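Local structure of 4-hydroxybenzoyl-CoA thioesterase (Pseudomonas sp. CBS3, 1LO8) at residues A[59-64]-A[113-118]. The protein hydrolyses 4-hydroxybenzoyl-CoA to 4-hydroxybenzoate and coenzyme A, the last step in converting 4-chlorobenzoate to 4-hydroxybenzoate in this Pseudomonas. Numbering follows the deposited sequence.
Sequences TPIVSC and ADEIRV. With 4CA (4-hydroxybenzyl coenzyme A), chain B.
A classic beta bulge on the substrate-binding strand joins 59-64 to the antiparallel 113-118: two consecutive residues, Val62 and Ser63, stand opposite the single Ile116, whose O takes Val62 N at 2.8 Å and Ser63 N at 3.2 Å, the second on a lone pair. Ile116 N returns a nearly straight bond to Ser63 O, and Val118 N reaches Pro60 O. The extra residue brings the Val62 and Ser63 side chains to roughly the same side of the sheet, where both meet the adenine of 4-hydroxybenzyl-CoA, as does Ile116. Val62 CG2 packs on Ile116 CG2 at 3.6 Å.

On the other face, toward helix 25-41, the long helix that the curved antiparallel sheet of this hot-dog fold wraps round, Arg117 stretches out past Ile61. From CG to NE the chain is fully extended (chi2 169°, chi3 176°), which carries the guanidinium up to the loop at Thr59. There NH1 donates to Thr59 O at 2.9 Å, with the oxygen almost in the guanidinium plane. Side-on, NE and NH2 both grip Glu115 OE1, from above the carboxylate plane, each at 2.7 Å; Asp32 is a second salt-bridge partner of NH2, and His96 also bonds to OE1. An alanine in place of Arg117 would probably leave the Thr59 carbonyl without this donor and Glu115 without its charge partner, freeing the loop beside the ligand to shift. Ile61 CB lies loosely over one guanidinium face, while its CD1 rests on Glu115 CG.

The bulged strand lines the thioester site. Thr59 N holds the ligand phenol oxygen O2B at 3.1 Å, and Ile61 O receives the pantetheine amide N4P at 2.8 Å. Ser63 and Cys64 also pair with an antiparallel strand of the second subunit, so the sheet continues across the interface.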
ATOM      1  N   THR A  59      -9.459 -15.487  -7.513  1.00 29.11           N
ATOM      2  CA  THR A  59     -10.618 -15.660  -6.637  1.00 27.30           C
ATOM      3  C   THR A  59     -11.019 -14.354  -5.961  1.00 27.25           C
ATOM      4  O   THR A  59     -10.723 -14.169  -4.778  1.00 26.97           O
ATOM      5  CB  THR A  59     -10.375 -16.746  -5.569  1.00 20.69           C
ATOM      6  OG1 THR A  59      -9.258 -16.359  -4.769  1.00 25.29           O
ATOM      7  CG2 THR A  59     -10.002 -18.046  -6.255  1.00 28.87           C
ATOM      8  N   PRO A  60     -11.677 -13.448  -6.690  1.00 20.64           N
ATOM      9  CA  PRO A  60     -12.090 -12.154  -6.143  1.00 17.42           C
ATOM     10  C   PRO A  60     -12.988 -12.290  -4.928  1.00 22.70           C
ATOM     11  O   PRO A  60     -13.790 -13.217  -4.756  1.00 18.20           O
ATOM     12  CB  PRO A  60     -12.936 -11.457  -7.199  1.00 20.16           C
ATOM     13  CG  PRO A  60     -13.147 -12.450  -8.318  1.00 26.62           C
ATOM     14  CD  PRO A  60     -12.143 -13.583  -8.086  1.00 22.08           C
ATOM     15  N   ILE A  61     -12.906 -11.296  -4.062  1.00 19.88           N
ATOM     16  CA  ILE A  61     -13.715 -11.349  -2.875  1.00 19.53           C
ATOM     17  C   ILE A  61     -15.047 -10.689  -3.133  1.00 21.17           C
ATOM     18  O   ILE A  61     -15.137  -9.683  -3.852  1.00 16.99           O
ATOM     19  CB  ILE A  61     -12.935 -10.692  -1.725  1.00 23.58           C
ATOM     20  CG1 ILE A  61     -13.619 -10.922  -0.391  1.00 16.47           C
ATOM     21  CG2 ILE A  61     -12.623  -9.202  -1.981  1.00 18.32           C
ATOM     22  CD1 ILE A  61     -12.721 -10.407   0.759  1.00 23.08           C
ATOM     23  N   VAL A  62     -16.092 -11.282  -2.559  1.00 19.34           N
ATOM     24  CA  VAL A  62     -17.495 -10.824  -2.676  1.00 19.60           C
ATOM     25  C   VAL A  62     -18.052 -10.397  -1.320  1.00 23.75           C
ATOM     26  O   VAL A  62     -18.923  -9.556  -1.220  1.00 19.98           O
ATOM     27  CB  VAL A  62     -18.452 -11.814  -3.375  1.00 21.14           C
ATOM     28  CG1 VAL A  62     -18.012 -11.980  -4.827  1.00 20.76           C
ATOM     29  CG2 VAL A  62     -18.463 -13.207  -2.752  1.00 16.97           C
ATOM     30  N   SER A  63     -17.489 -10.924  -0.243  1.00 17.80           N
ATOM     31  CA  SER A  63     -17.999 -10.551   1.054  1.00 17.60           C
ATOM     32  C   SER A  63     -16.983 -10.782   2.162  1.00 21.39           C
ATOM     33  O   SER A  63     -16.148 -11.669   2.100  1.00 22.95           O
ATOM     34  CB  SER A  63     -19.221 -11.434   1.274  1.00 18.87           C
ATOM     35  OG  SER A  63     -19.803 -11.083   2.491  1.00 39.95           O
ATOM     36  N   CYS A  64     -17.043 -10.017   3.243  1.00 22.93           N
ATOM     37  CA  CYS A  64     -16.103 -10.270   4.325  1.00 23.50           C
ATOM     38  C   CYS A  64     -16.610  -9.840   5.697  1.00 23.98           C
ATOM     39  O   CYS A  64     -17.295  -8.838   5.865  1.00 26.00           O
ATOM     40  CB  CYS A  64     -14.638  -9.841   4.055  1.00 26.23           C
ATOM     41  SG  CYS A  64     -13.474  -9.907   5.495  1.00 28.93           S
ATOM     42  N   ALA A 113     -11.096 -13.538  10.217  1.00 16.47           N
ATOM     43  CA  ALA A 113     -11.928 -13.011   9.175  1.00 17.11           C
ATOM     44  C   ALA A 113     -12.446 -14.143   8.308  1.00 23.68           C
ATOM     45  O   ALA A 113     -11.704 -15.100   8.095  1.00 19.85           O
ATOM     46  CB  ALA A 113     -11.081 -12.088   8.276  1.00 17.58           C
ATOM     47  N   ASP A 114     -13.697 -14.033   7.834  1.00 15.58           N
ATOM     48  CA  ASP A 114     -14.282 -15.012   6.931  1.00 17.24           C
ATOM     49  C   ASP A 114     -14.485 -14.293   5.644  1.00 23.44           C
ATOM     50  O   ASP A 114     -15.201 -13.289   5.599  1.00 23.10           O
ATOM     51  CB  ASP A 114     -15.661 -15.512   7.391  1.00 23.32           C
ATOM     52  CG  ASP A 114     -15.604 -16.517   8.494  1.00 29.30           C
ATOM     53  OD1 ASP A 114     -14.611 -17.125   8.792  1.00 20.99           O
ATOM     54  OD2 ASP A 114     -16.727 -16.640   9.114  1.00 37.06           O
ATOM     55  N   GLU A 115     -13.838 -14.812   4.618  1.00 20.29           N
ATOM     56  CA  GLU A 115     -13.918 -14.225   3.310  1.00 16.60           C
ATOM     57  C   GLU A 115     -14.744 -15.082   2.406  1.00 20.84           C
ATOM     58  O   GLU A 115     -14.469 -16.262   2.330  1.00 19.35           O
ATOM     59  CB  GLU A 115     -12.543 -14.048   2.613  1.00 12.66           C
ATOM     60  CG  GLU A 115     -11.641 -13.010   3.353  1.00 19.42           C
ATOM     61  CD  GLU A 115     -10.344 -12.862   2.636  1.00 20.87           C
ATOM     62  OE1 GLU A 115      -9.888 -13.760   1.972  1.00 22.24           O
ATOM     63  OE2 GLU A 115      -9.747 -11.716   2.855  1.00 21.99           O
ATOM     64  N   ILE A 116     -15.697 -14.479   1.716  1.00 19.93           N
ATOM     65  CA  ILE A 116     -16.488 -15.178   0.734  1.00 23.56           C
ATOM     66  C   ILE A 116     -15.928 -14.759  -0.601  1.00 18.67           C
ATOM     67  O   ILE A 116     -15.931 -13.582  -0.930  1.00 17.24           O
ATOM     68  CB  ILE A 116     -17.987 -14.924   0.853  1.00 25.09           C
ATOM     69  CG1 ILE A 116     -18.436 -15.296   2.234  1.00 20.10           C
ATOM     70  CG2 ILE A 116     -18.793 -15.724  -0.171  1.00 21.83           C
ATOM     71  CD1 ILE A 116     -19.967 -15.306   2.297  1.00 21.19           C
ATOM     72  N   ARG A 117     -15.405 -15.737  -1.346  1.00 19.34           N
ATOM     73  CA  ARG A 117     -14.795 -15.486  -2.628  1.00 16.88           C
ATOM     74  C   ARG A 117     -15.367 -16.407  -3.680  1.00 21.07           C
ATOM     75  O   ARG A 117     -16.094 -17.338  -3.384  1.00 18.66           O
ATOM     76  CB  ARG A 117     -13.264 -15.705  -2.564  1.00 24.30           C
ATOM     77  CG  ARG A 117     -12.468 -14.809  -1.598  1.00 15.44           C
ATOM     78  CD  ARG A 117     -11.054 -15.311  -1.445  1.00  9.29           C
ATOM     79  NE  ARG A 117     -10.228 -14.440  -0.598  1.00 13.89           N
ATOM     80  CZ  ARG A 117      -9.431 -13.502  -1.094  1.00 26.64           C
ATOM     81  NH1 ARG A 117      -9.312 -13.222  -2.403  1.00 24.22           N
ATOM     82  NH2 ARG A 117      -8.707 -12.801  -0.254  1.00 20.28           N
ATOM     83  N   VAL A 118     -15.033 -16.136  -4.925  1.00 21.19           N
ATOM     84  CA  VAL A 118     -15.470 -16.995  -6.030  1.00 16.09           C
ATOM     85  C   VAL A 118     -14.322 -17.142  -7.033  1.00 21.93           C
ATOM     86  O   VAL A 118     -13.420 -16.276  -7.114  1.00 23.44           O
ATOM     87  CB  VAL A 118     -16.630 -16.366  -6.806  1.00 18.03           C
ATOM     88  CG1 VAL A 118     -17.794 -15.948  -5.954  1.00 18.62           C
ATOM     89  CG2 VAL A 118     -16.114 -15.121  -7.532  1.00 17.42           C
TER
HETATM   90  N1A 4CA B 170     -22.181 -12.633   0.025  1.00 21.03           N
HETATM   91  C2A 4CA B 170     -22.062 -13.997  -0.099  1.00 26.72           C
HETATM   92  N3A 4CA B 170     -21.912 -14.708  -1.174  1.00 33.43           N
HETATM   93  C4A 4CA B 170     -21.880 -13.926  -2.261  1.00 26.61           C
HETATM   94  C5A 4CA B 170     -22.012 -12.555  -2.299  1.00 23.29           C
HETATM   95  C6A 4CA B 170     -22.149 -11.866  -1.071  1.00 27.97           C
HETATM   96  N6A 4CA B 170     -22.260 -10.555  -0.934  1.00 28.79           N
HETATM   97  N7A 4CA B 170     -21.952 -12.092  -3.615  1.00 53.08           N
HETATM   98  C8A 4CA B 170     -21.796 -13.207  -4.349  1.00 19.49           C
HETATM   99  N9A 4CA B 170     -21.802 -14.322  -3.573  1.00 28.43           N
HETATM  100  C1D 4CA B 170     -21.866 -15.678  -4.039  1.00 39.14           C
HETATM  101  C2D 4CA B 170     -23.128 -15.661  -4.866  1.00100.00           C
HETATM  102  O2D 4CA B 170     -24.279 -16.013  -4.097  1.00 62.26           O
HETATM  103  C3D 4CA B 170     -22.919 -16.802  -5.799  1.00100.00           C
HETATM  104  O3D 4CA B 170     -23.321 -17.984  -5.145  1.00 37.92           O
HETATM  105  P3D 4CA B 170     -23.745 -19.417  -5.266  1.00 74.27           P
HETATM  106  O7A 4CA B 170     -25.029 -19.558  -4.483  1.00 86.96           O
HETATM  107  O8A 4CA B 170     -23.909 -19.747  -6.734  1.00 55.06           O
HETATM  108  O9A 4CA B 170     -22.701 -20.323  -4.676  1.00 39.16           O
HETATM  109  C4D 4CA B 170     -21.445 -16.706  -6.081  1.00 25.50           C
HETATM  110  O4D 4CA B 170     -20.903 -15.855  -5.002  1.00 42.99           O
HETATM  111  C5D 4CA B 170     -21.287 -16.080  -7.453  1.00 24.05           C
HETATM  112  O5D 4CA B 170     -22.023 -14.843  -7.452  1.00 53.55           O
HETATM  113  P1A 4CA B 170     -23.022 -14.648  -8.637  1.00 32.34           P
HETATM  114  O1A 4CA B 170     -23.896 -13.496  -8.280  1.00 91.94           O
HETATM  115  O2A 4CA B 170     -23.805 -15.907  -8.690  1.00 38.05           O
HETATM  116  O3A 4CA B 170     -22.280 -14.434  -9.972  1.00 28.55           O
HETATM  117  P2A 4CA B 170     -21.773 -13.089 -10.748  1.00 34.48           P
HETATM  118  O4A 4CA B 170     -20.823 -13.530 -11.809  1.00 35.93           O
HETATM  119  O5A 4CA B 170     -22.954 -12.465 -11.386  1.00 83.21           O
HETATM  120  O6A 4CA B 170     -21.086 -11.980  -9.755  1.00 26.03           O
HETATM  121  CBP 4CA B 170     -18.855 -11.297  -9.308  1.00 38.48           C
HETATM  122  CCP 4CA B 170     -19.841 -12.458  -9.270  1.00 35.07           C
HETATM  123  CDP 4CA B 170     -18.497 -10.887 -10.757  1.00 34.80           C
HETATM  124  CEP 4CA B 170     -17.606 -11.641  -8.490  1.00 39.53           C
HETATM  125  CAP 4CA B 170     -19.506 -10.038  -8.738  1.00 40.71           C
HETATM  126  OAP 4CA B 170     -19.821 -10.253  -7.344  1.00 24.82           O
HETATM  127  C9P 4CA B 170     -18.429  -8.953  -8.522  1.00 24.64           C
HETATM  128  O9P 4CA B 170     -17.822  -8.392  -9.441  1.00 26.07           O
HETATM  129  N8P 4CA B 170     -18.100  -8.586  -7.165  1.00 18.39           N
HETATM  130  C7P 4CA B 170     -16.984  -7.633  -7.157  1.00 18.19           C
HETATM  131  C6P 4CA B 170     -15.681  -8.388  -6.930  1.00 23.97           C
HETATM  132  C5P 4CA B 170     -14.556  -7.395  -6.557  1.00 19.62           C
HETATM  133  O5P 4CA B 170     -14.248  -6.436  -7.228  1.00 21.94           O
HETATM  134  N4P 4CA B 170     -13.935  -7.585  -5.269  1.00 16.57           N
HETATM  135  C3P 4CA B 170     -12.880  -6.603  -5.013  1.00 15.74           C
HETATM  136  C2P 4CA B 170     -11.561  -7.021  -5.671  1.00 21.64           C
HETATM  137  S1P 4CA B 170     -10.864  -8.637  -5.259  1.00 25.43           S
HETATM  138  C1B 4CA B 170      -9.268  -8.671  -5.980  1.00 12.87           C
HETATM  139  C2B 4CA B 170      -8.735 -10.011  -6.176  1.00 39.45           C
HETATM  140  C3B 4CA B 170      -8.854 -10.616  -7.447  1.00 26.27           C
HETATM  141  C4B 4CA B 170      -8.331 -11.908  -7.655  1.00 22.42           C
HETATM  142  C5B 4CA B 170      -7.674 -12.576  -6.596  1.00 21.04           C
HETATM  143  O2B 4CA B 170      -7.028 -13.773  -6.827  1.00 32.08           O
HETATM  144  C6B 4CA B 170      -7.610 -11.979  -5.305  1.00 19.92           C
HETATM  145  C7B 4CA B 170      -8.082 -10.664  -5.107  1.00 14.44           C